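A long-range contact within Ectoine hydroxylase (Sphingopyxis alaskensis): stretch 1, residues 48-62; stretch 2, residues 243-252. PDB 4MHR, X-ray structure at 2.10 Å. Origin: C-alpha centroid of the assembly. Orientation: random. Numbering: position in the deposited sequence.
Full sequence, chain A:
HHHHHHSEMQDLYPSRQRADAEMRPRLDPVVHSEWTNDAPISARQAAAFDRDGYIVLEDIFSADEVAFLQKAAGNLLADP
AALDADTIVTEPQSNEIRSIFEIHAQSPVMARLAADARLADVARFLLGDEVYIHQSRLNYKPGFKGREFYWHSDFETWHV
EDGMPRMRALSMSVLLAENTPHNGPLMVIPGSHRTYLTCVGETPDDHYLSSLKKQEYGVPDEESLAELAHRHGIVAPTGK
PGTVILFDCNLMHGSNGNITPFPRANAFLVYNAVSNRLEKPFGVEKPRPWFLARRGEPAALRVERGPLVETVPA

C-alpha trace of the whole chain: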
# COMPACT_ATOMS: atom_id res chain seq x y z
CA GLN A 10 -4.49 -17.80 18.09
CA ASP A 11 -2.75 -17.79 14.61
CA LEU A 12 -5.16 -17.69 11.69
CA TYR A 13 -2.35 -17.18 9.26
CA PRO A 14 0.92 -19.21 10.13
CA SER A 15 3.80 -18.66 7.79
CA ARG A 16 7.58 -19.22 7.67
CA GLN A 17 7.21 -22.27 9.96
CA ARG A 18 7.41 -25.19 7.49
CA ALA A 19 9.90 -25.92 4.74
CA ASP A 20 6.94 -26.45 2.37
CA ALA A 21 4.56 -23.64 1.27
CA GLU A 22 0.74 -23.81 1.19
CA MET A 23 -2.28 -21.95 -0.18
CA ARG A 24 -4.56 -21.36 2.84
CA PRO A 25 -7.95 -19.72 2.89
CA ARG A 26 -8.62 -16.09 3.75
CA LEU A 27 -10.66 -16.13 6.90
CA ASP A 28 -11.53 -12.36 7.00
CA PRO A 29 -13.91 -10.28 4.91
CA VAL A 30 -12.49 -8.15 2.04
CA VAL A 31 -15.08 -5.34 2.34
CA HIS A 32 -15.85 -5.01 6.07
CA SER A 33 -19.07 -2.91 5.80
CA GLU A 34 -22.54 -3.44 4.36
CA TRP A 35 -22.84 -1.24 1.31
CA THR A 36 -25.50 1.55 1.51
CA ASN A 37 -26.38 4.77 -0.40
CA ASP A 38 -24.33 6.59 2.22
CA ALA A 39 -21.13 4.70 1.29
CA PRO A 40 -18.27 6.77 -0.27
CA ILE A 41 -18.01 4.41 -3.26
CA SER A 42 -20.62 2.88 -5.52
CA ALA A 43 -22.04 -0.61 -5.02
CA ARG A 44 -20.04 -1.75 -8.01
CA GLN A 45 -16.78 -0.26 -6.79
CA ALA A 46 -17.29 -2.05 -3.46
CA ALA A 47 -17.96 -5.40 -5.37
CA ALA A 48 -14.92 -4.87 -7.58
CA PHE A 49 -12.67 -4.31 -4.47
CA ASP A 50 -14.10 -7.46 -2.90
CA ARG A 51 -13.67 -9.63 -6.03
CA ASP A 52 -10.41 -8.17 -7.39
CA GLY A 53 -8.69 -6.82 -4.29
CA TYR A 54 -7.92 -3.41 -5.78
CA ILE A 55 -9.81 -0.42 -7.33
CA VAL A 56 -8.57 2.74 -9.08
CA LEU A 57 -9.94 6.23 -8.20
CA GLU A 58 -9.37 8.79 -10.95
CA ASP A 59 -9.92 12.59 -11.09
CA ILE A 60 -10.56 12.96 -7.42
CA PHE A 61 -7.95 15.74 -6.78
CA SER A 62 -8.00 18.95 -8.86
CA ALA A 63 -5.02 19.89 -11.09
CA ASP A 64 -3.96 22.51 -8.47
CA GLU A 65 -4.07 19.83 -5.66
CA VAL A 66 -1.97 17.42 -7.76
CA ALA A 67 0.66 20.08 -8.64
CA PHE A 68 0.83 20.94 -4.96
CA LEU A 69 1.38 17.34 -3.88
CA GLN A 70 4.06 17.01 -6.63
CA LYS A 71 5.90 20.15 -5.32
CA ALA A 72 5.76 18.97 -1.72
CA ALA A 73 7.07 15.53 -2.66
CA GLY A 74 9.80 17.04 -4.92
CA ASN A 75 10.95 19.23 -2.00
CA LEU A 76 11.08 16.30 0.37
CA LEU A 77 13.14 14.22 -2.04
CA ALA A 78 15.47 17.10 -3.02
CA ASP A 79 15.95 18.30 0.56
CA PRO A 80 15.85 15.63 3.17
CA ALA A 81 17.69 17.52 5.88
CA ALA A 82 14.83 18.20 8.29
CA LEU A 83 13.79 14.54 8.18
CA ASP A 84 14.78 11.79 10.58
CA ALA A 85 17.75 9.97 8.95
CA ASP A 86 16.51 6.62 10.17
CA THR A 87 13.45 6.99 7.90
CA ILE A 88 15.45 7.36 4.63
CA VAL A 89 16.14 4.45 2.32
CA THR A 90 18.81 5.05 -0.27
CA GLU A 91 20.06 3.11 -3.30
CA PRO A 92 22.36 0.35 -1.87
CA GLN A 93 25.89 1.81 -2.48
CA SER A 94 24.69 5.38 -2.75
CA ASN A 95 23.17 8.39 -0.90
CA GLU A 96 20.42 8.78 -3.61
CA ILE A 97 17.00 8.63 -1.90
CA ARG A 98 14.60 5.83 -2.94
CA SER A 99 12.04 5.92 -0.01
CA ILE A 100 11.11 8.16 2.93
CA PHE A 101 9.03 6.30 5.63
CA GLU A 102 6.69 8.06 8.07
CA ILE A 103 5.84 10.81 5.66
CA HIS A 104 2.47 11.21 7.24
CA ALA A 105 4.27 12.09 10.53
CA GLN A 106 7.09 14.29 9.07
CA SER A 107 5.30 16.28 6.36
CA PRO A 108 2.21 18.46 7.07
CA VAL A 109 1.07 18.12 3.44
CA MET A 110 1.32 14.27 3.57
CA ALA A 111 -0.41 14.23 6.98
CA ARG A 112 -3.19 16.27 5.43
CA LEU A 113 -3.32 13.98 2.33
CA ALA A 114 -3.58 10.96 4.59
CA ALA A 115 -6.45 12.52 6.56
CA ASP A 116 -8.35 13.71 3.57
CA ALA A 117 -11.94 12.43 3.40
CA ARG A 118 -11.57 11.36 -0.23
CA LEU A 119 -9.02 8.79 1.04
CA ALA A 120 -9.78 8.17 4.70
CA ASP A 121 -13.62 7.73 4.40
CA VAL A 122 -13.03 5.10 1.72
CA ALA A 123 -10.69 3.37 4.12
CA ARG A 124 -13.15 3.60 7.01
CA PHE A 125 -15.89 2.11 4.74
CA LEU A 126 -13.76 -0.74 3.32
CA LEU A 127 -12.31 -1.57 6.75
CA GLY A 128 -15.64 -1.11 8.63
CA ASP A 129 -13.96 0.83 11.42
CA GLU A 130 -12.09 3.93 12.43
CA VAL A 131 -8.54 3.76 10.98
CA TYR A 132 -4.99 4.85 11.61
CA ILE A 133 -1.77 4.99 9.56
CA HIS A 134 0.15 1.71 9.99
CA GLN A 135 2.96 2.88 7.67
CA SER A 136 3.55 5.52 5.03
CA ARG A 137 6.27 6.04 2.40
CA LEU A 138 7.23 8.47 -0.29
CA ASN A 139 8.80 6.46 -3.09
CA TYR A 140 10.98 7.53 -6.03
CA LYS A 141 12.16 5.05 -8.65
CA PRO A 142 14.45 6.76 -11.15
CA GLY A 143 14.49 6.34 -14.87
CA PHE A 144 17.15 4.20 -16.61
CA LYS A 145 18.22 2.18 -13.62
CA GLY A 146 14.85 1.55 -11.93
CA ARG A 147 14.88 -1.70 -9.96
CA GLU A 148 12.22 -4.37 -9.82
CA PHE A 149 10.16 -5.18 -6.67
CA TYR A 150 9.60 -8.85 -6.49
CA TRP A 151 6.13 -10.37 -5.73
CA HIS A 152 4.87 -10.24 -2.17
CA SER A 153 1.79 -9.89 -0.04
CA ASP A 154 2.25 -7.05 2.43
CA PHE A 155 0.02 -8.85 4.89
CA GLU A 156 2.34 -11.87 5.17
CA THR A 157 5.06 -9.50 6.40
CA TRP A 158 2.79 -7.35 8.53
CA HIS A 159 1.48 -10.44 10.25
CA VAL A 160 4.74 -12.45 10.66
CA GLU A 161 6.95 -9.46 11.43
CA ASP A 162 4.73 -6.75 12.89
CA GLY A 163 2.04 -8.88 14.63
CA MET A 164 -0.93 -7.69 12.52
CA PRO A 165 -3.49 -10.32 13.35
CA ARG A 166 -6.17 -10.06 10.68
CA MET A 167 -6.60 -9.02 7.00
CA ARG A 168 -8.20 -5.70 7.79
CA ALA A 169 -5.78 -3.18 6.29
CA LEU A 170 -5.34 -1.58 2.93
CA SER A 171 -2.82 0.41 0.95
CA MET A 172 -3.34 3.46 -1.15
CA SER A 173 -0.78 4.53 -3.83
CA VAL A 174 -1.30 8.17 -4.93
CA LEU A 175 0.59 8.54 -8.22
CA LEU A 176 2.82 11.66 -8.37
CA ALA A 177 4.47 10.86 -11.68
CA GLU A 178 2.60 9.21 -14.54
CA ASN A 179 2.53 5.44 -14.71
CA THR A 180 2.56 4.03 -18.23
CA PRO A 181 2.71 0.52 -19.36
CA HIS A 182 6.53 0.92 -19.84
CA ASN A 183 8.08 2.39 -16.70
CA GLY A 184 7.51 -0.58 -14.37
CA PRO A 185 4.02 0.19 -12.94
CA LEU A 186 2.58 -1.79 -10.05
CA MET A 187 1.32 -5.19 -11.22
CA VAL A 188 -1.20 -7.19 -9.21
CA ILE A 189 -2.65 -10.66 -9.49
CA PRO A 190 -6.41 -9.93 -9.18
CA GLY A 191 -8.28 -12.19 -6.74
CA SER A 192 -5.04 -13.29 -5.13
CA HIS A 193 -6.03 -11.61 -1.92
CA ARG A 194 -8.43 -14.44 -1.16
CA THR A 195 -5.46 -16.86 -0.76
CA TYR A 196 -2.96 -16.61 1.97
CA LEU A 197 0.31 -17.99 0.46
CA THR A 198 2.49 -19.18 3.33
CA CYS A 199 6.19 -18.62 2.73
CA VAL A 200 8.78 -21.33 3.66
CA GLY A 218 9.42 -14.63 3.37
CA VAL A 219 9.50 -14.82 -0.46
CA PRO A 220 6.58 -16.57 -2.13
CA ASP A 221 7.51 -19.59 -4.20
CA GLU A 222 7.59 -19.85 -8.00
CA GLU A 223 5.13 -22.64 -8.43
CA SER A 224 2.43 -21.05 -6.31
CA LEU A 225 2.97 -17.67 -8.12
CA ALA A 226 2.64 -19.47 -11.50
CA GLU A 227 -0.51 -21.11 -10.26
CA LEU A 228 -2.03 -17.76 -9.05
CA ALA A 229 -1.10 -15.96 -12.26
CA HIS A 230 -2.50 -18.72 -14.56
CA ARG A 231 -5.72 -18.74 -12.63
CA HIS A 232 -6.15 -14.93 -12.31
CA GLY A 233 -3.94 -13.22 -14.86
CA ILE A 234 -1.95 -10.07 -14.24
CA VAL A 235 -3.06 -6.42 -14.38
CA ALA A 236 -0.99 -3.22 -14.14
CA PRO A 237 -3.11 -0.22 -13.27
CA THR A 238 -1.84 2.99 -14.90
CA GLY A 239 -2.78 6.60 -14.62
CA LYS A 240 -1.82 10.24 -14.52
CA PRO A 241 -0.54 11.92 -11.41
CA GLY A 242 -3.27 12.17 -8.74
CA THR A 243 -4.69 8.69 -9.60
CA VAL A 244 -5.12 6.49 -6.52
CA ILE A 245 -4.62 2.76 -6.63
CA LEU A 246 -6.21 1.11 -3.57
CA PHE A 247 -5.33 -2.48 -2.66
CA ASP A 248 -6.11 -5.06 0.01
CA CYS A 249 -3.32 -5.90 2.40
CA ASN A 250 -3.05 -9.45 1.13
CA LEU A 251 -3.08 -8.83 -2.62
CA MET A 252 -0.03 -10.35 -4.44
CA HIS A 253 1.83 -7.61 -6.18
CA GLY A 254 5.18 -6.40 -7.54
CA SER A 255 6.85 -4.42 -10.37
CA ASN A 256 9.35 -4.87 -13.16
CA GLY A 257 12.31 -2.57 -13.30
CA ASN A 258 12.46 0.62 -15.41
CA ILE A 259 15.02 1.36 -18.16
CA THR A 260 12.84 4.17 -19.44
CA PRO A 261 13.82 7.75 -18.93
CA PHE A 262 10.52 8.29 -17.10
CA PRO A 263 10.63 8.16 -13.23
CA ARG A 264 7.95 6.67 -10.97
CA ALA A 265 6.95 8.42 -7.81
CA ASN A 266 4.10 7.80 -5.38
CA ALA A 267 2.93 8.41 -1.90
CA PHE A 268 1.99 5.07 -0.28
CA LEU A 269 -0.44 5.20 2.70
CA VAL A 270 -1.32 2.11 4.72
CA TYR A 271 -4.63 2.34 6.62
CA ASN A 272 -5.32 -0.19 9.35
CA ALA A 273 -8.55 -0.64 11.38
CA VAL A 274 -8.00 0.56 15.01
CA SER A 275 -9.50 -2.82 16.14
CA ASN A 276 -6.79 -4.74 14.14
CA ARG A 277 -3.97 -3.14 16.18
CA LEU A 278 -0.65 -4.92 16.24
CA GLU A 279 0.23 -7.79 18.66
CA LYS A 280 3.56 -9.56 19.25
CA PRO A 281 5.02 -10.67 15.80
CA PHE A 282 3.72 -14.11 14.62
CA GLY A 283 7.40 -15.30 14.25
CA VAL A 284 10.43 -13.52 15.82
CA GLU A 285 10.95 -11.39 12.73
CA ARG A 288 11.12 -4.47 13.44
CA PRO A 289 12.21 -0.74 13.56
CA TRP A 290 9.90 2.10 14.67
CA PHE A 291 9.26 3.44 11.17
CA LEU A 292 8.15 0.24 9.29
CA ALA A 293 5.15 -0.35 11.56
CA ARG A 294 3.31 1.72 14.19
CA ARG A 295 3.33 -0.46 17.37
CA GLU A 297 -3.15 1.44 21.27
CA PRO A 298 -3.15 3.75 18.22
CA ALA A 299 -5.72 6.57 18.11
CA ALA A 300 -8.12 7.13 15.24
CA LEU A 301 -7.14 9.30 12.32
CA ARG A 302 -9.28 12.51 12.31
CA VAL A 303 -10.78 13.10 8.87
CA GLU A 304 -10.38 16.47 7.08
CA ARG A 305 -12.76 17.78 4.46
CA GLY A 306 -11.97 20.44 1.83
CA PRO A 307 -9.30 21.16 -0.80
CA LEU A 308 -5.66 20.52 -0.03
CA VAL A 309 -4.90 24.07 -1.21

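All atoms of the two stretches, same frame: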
# COMPACT_ATOMS: atom_id res chain seq x y z
N ALA A 48 -16.22 -4.76 -6.91
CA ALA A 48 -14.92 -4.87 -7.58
C ALA A 48 -13.73 -5.02 -6.58
O ALA A 48 -12.83 -5.85 -6.81
CB ALA A 48 -14.68 -3.70 -8.49
N PHE A 49 -13.72 -4.22 -5.51
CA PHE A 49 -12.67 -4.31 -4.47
C PHE A 49 -12.70 -5.68 -3.82
O PHE A 49 -11.67 -6.35 -3.65
CB PHE A 49 -12.80 -3.24 -3.36
CG PHE A 49 -11.59 -3.21 -2.42
CD1 PHE A 49 -11.64 -3.80 -1.15
CD2 PHE A 49 -10.37 -2.65 -2.86
CE1 PHE A 49 -10.50 -3.79 -0.34
CE2 PHE A 49 -9.25 -2.64 -2.05
CZ PHE A 49 -9.32 -3.21 -0.78
N ASP A 50 -13.90 -6.14 -3.50
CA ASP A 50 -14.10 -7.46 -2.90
C ASP A 50 -13.61 -8.58 -3.83
O ASP A 50 -12.90 -9.42 -3.40
CB ASP A 50 -15.58 -7.66 -2.56
CG ASP A 50 -15.78 -8.81 -1.65
OD1 ASP A 50 -15.88 -8.62 -0.41
OD2 ASP A 50 -15.80 -9.89 -2.20
N ARG A 51 -13.96 -8.52 -5.11
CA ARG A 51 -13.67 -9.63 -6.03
C ARG A 51 -12.19 -9.54 -6.50
O ARG A 51 -11.44 -10.54 -6.53
CB ARG A 51 -14.65 -9.56 -7.20
CG ARG A 51 -14.35 -10.40 -8.44
CD ARG A 51 -15.35 -10.06 -9.61
NE ARG A 51 -15.21 -8.69 -10.20
CZ ARG A 51 -16.12 -7.68 -10.10
NH1 ARG A 51 -17.29 -7.79 -9.47
NH2 ARG A 51 -15.85 -6.51 -10.65
N ASP A 52 -11.77 -8.34 -6.87
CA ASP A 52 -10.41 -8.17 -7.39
C ASP A 52 -9.34 -7.88 -6.40
O ASP A 52 -8.17 -8.12 -6.73
CB ASP A 52 -10.34 -7.11 -8.46
CG ASP A 52 -11.20 -7.47 -9.71
OD1 ASP A 52 -11.57 -8.65 -9.89
OD2 ASP A 52 -11.51 -6.57 -10.46
N GLY A 53 -9.70 -7.30 -5.24
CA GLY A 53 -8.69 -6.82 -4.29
C GLY A 53 -8.02 -5.48 -4.48
O GLY A 53 -7.08 -5.13 -3.73
N TYR A 54 -8.41 -4.77 -5.52
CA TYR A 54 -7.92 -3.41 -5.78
C TYR A 54 -9.04 -2.63 -6.57
O TYR A 54 -9.84 -3.25 -7.21
CB TYR A 54 -6.61 -3.47 -6.62
CG TYR A 54 -6.86 -3.72 -8.06
CD1 TYR A 54 -7.14 -5.01 -8.54
CD2 TYR A 54 -6.96 -2.67 -8.95
CE1 TYR A 54 -7.41 -5.25 -9.89
CE2 TYR A 54 -7.26 -2.90 -10.31
CZ TYR A 54 -7.50 -4.20 -10.75
OH TYR A 54 -7.80 -4.39 -12.07
N ILE A 55 -9.08 -1.31 -6.44
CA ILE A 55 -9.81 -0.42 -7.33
C ILE A 55 -8.92 0.79 -7.63
O ILE A 55 -7.92 1.06 -6.94
CB ILE A 55 -11.17 0.06 -6.77
CG1 ILE A 55 -11.00 0.81 -5.47
CG2 ILE A 55 -12.18 -1.11 -6.67
CD1 ILE A 55 -12.31 1.33 -4.98
N VAL A 56 -9.28 1.52 -8.66
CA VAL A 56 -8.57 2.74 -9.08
C VAL A 56 -9.54 3.92 -8.99
O VAL A 56 -10.65 3.83 -9.54
CB VAL A 56 -8.05 2.57 -10.51
CG1 VAL A 56 -7.29 3.82 -11.01
CG2 VAL A 56 -7.17 1.33 -10.59
N LEU A 57 -9.16 4.97 -8.25
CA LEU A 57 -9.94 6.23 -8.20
C LEU A 57 -9.25 7.23 -9.07
O LEU A 57 -8.04 7.48 -8.87
CB LEU A 57 -9.96 6.77 -6.78
CG LEU A 57 -10.46 5.76 -5.79
CD1 LEU A 57 -10.39 6.32 -4.39
CD2 LEU A 57 -11.89 5.39 -6.17
N GLU A 58 -9.95 7.76 -10.07
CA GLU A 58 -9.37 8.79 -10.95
C GLU A 58 -10.09 10.15 -10.81
O GLU A 58 -11.27 10.19 -10.39
CB GLU A 58 -9.51 8.35 -12.40
CG GLU A 58 -9.01 6.96 -12.71
CD GLU A 58 -9.50 6.49 -14.08
OE1 GLU A 58 -10.45 5.69 -14.18
OE2 GLU A 58 -8.95 6.95 -15.06
N ASP A 59 -9.36 11.24 -11.10
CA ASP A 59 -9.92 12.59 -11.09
C ASP A 59 -10.55 12.97 -9.80
O ASP A 59 -11.55 13.63 -9.80
CB ASP A 59 -10.95 12.74 -12.21
CG ASP A 59 -10.38 12.40 -13.54
OD1 ASP A 59 -9.27 12.87 -13.84
OD2 ASP A 59 -11.00 11.57 -14.25
N ILE A 60 -10.02 12.51 -8.68
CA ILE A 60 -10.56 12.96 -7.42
C ILE A 60 -9.92 14.22 -6.84
O ILE A 60 -10.48 14.79 -5.91
CB ILE A 60 -10.55 11.85 -6.37
CG1 ILE A 60 -9.16 11.31 -6.15
CG2 ILE A 60 -11.50 10.72 -6.76
CD1 ILE A 60 -9.09 10.59 -4.81
N PHE A 61 -8.69 14.54 -7.25
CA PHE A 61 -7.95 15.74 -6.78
C PHE A 61 -7.94 16.67 -7.99
O PHE A 61 -7.81 16.21 -9.11
CB PHE A 61 -6.48 15.42 -6.41
CG PHE A 61 -6.35 14.54 -5.19
CD1 PHE A 61 -6.67 15.03 -3.94
CD2 PHE A 61 -5.97 13.20 -5.31
CE1 PHE A 61 -6.64 14.22 -2.81
CE2 PHE A 61 -5.87 12.40 -4.18
CZ PHE A 61 -6.22 12.89 -2.93
N SER A 62 -8.05 17.97 -7.75
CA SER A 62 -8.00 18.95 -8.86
C SER A 62 -6.59 19.07 -9.38
O SER A 62 -5.68 18.67 -8.68
CB SER A 62 -8.47 20.35 -8.37
OG SER A 62 -7.49 20.91 -7.51
N THR A 243 -4.02 10.03 -9.62
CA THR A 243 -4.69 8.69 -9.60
C THR A 243 -4.33 7.91 -8.36
O THR A 243 -3.19 7.93 -7.92
CB THR A 243 -4.33 7.84 -10.86
OG1 THR A 243 -4.69 8.53 -12.05
CG2 THR A 243 -5.04 6.45 -10.86
N VAL A 244 -5.33 7.26 -7.74
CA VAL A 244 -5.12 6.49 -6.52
C VAL A 244 -5.43 5.06 -6.75
O VAL A 244 -6.51 4.74 -7.30
CB VAL A 244 -5.96 6.99 -5.36
CG1 VAL A 244 -5.51 6.33 -4.03
CG2 VAL A 244 -5.78 8.48 -5.19
N ILE A 245 -4.48 4.21 -6.45
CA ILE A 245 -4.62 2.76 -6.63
C ILE A 245 -4.79 2.21 -5.23
O ILE A 245 -3.93 2.47 -4.36
CB ILE A 245 -3.42 2.09 -7.33
CG1 ILE A 245 -3.29 2.65 -8.74
CG2 ILE A 245 -3.68 0.62 -7.45
CD1 ILE A 245 -2.01 2.22 -9.38
N LEU A 246 -5.94 1.59 -4.95
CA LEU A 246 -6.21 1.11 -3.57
C LEU A 246 -6.12 -0.42 -3.60
O LEU A 246 -6.71 -1.07 -4.50
CB LEU A 246 -7.60 1.40 -3.13
CG LEU A 246 -8.04 2.73 -2.64
CD1 LEU A 246 -8.20 3.65 -3.84
CD2 LEU A 246 -9.32 2.59 -1.88
N PHE A 247 -5.42 -1.01 -2.66
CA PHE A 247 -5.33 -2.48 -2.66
C PHE A 247 -5.33 -3.11 -1.27
O PHE A 247 -4.79 -2.54 -0.30
CB PHE A 247 -4.24 -2.99 -3.59
CG PHE A 247 -2.86 -2.53 -3.30
CD1 PHE A 247 -2.41 -1.32 -3.76
CD2 PHE A 247 -1.95 -3.36 -2.59
CE1 PHE A 247 -1.10 -0.89 -3.51
CE2 PHE A 247 -0.62 -2.95 -2.35
CZ PHE A 247 -0.18 -1.73 -2.82
N ASP A 248 -6.02 -4.26 -1.19
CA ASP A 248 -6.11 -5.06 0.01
C ASP A 248 -4.72 -5.47 0.47
O ASP A 248 -3.83 -5.79 -0.34
CB ASP A 248 -6.95 -6.29 -0.26
CG ASP A 248 -7.07 -7.19 0.94
OD1 ASP A 248 -7.88 -6.89 1.86
OD2 ASP A 248 -6.34 -8.21 0.96
N CYS A 249 -4.57 -5.50 1.78
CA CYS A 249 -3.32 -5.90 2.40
C CYS A 249 -2.70 -7.22 1.94
O CYS A 249 -1.48 -7.33 1.90
CB CYS A 249 -3.47 -5.95 3.93
SG CYS A 249 -4.61 -7.19 4.53
N ASN A 250 -3.53 -8.17 1.51
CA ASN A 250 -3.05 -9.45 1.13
C ASN A 250 -2.97 -9.69 -0.40
O ASN A 250 -2.80 -10.82 -0.84
CB ASN A 250 -3.89 -10.53 1.78
CG ASN A 250 -3.29 -11.94 1.59
OD1 ASN A 250 -2.11 -12.20 1.88
ND2 ASN A 250 -4.09 -12.83 1.12
N LEU A 251 -3.16 -8.65 -1.20
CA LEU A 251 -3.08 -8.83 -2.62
C LEU A 251 -1.62 -9.02 -3.11
O LEU A 251 -0.68 -8.30 -2.70
CB LEU A 251 -3.65 -7.61 -3.34
CG LEU A 251 -3.81 -7.70 -4.88
CD1 LEU A 251 -4.81 -8.79 -5.23
CD2 LEU A 251 -4.15 -6.35 -5.42
N MET A 252 -1.42 -9.99 -3.95
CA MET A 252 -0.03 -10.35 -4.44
C MET A 252 0.36 -9.37 -5.51
O MET A 252 -0.35 -9.20 -6.51
CB MET A 252 -0.01 -11.77 -5.04
CG MET A 252 1.41 -12.36 -5.27
SD MET A 252 2.46 -12.41 -3.78
CE MET A 252 1.68 -13.71 -2.92
O HOH W 1 -6.69 10.69 -12.09

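Five backbone hydrogen bonds join the two stretches, pairing strand 54-57 with strand 244-248 in antiparallel fashion. Leu57 and Val244 form a reciprocal pair, with Leu57 N donating to Val244 O (2.8 Å) and Val244 N to Leu57 O (2.9 Å). Ile55 and Leu246 form the next: Leu246 N to Ile55 O is short and nearly linear (2.9 Å, 175°), whereas Ile55 N to Leu246 O is longer and more bent (3.1 Å, 143°). Leu246 O also lies 2.9 Å from Tyr54 CA in a CA-H...O contact, at the non-hydrogen-bonded pair Tyr54-Phe247, where the CA atoms of the two residues approach to 4.2 Å.

The ladder extends past the strand to Gly53, whose O accepts from Asp248 N at 2.9 Å. Gly53 leaves the preceding helix with positive phi (82°), and a CB here would be jammed against the carbonyl of Asp52 and would lie 3.1 Å from Leu251 CD1. Beyond the other end, a water bridges the stretches, accepting from Asp59 N and donating to Thr243 OG1, each at 2.9 Å.

Side chains alternate between the two faces of the sheet. Ile55, Leu57, Val244 and Leu246 share one, where Leu57 CD1 meets Leu246 CD1 at 3.5 Å and Ile55 CG1 lies 4.2 Å from Leu246 CB. Val244 CG2 is further covered by Ile60 CD1 at 3.9 Å and by the edge of the Phe61 ring, with CE2 at 4.0 Å. From the helix, Phe49 turns its ring edge to the backbone of strand 244-248, CE2 lying 4.0 Å from Phe247 CA.

On the face bearing Tyr54, Val56, Ile245 and Phe247 less area is covered by the opposing stretch, although Val56 CG1 comes within 3.5 Å of Thr243 CG2; Tyr54 CB touches Phe247 CB at 3.9 Å, but both rings lead away from the opposing stretch.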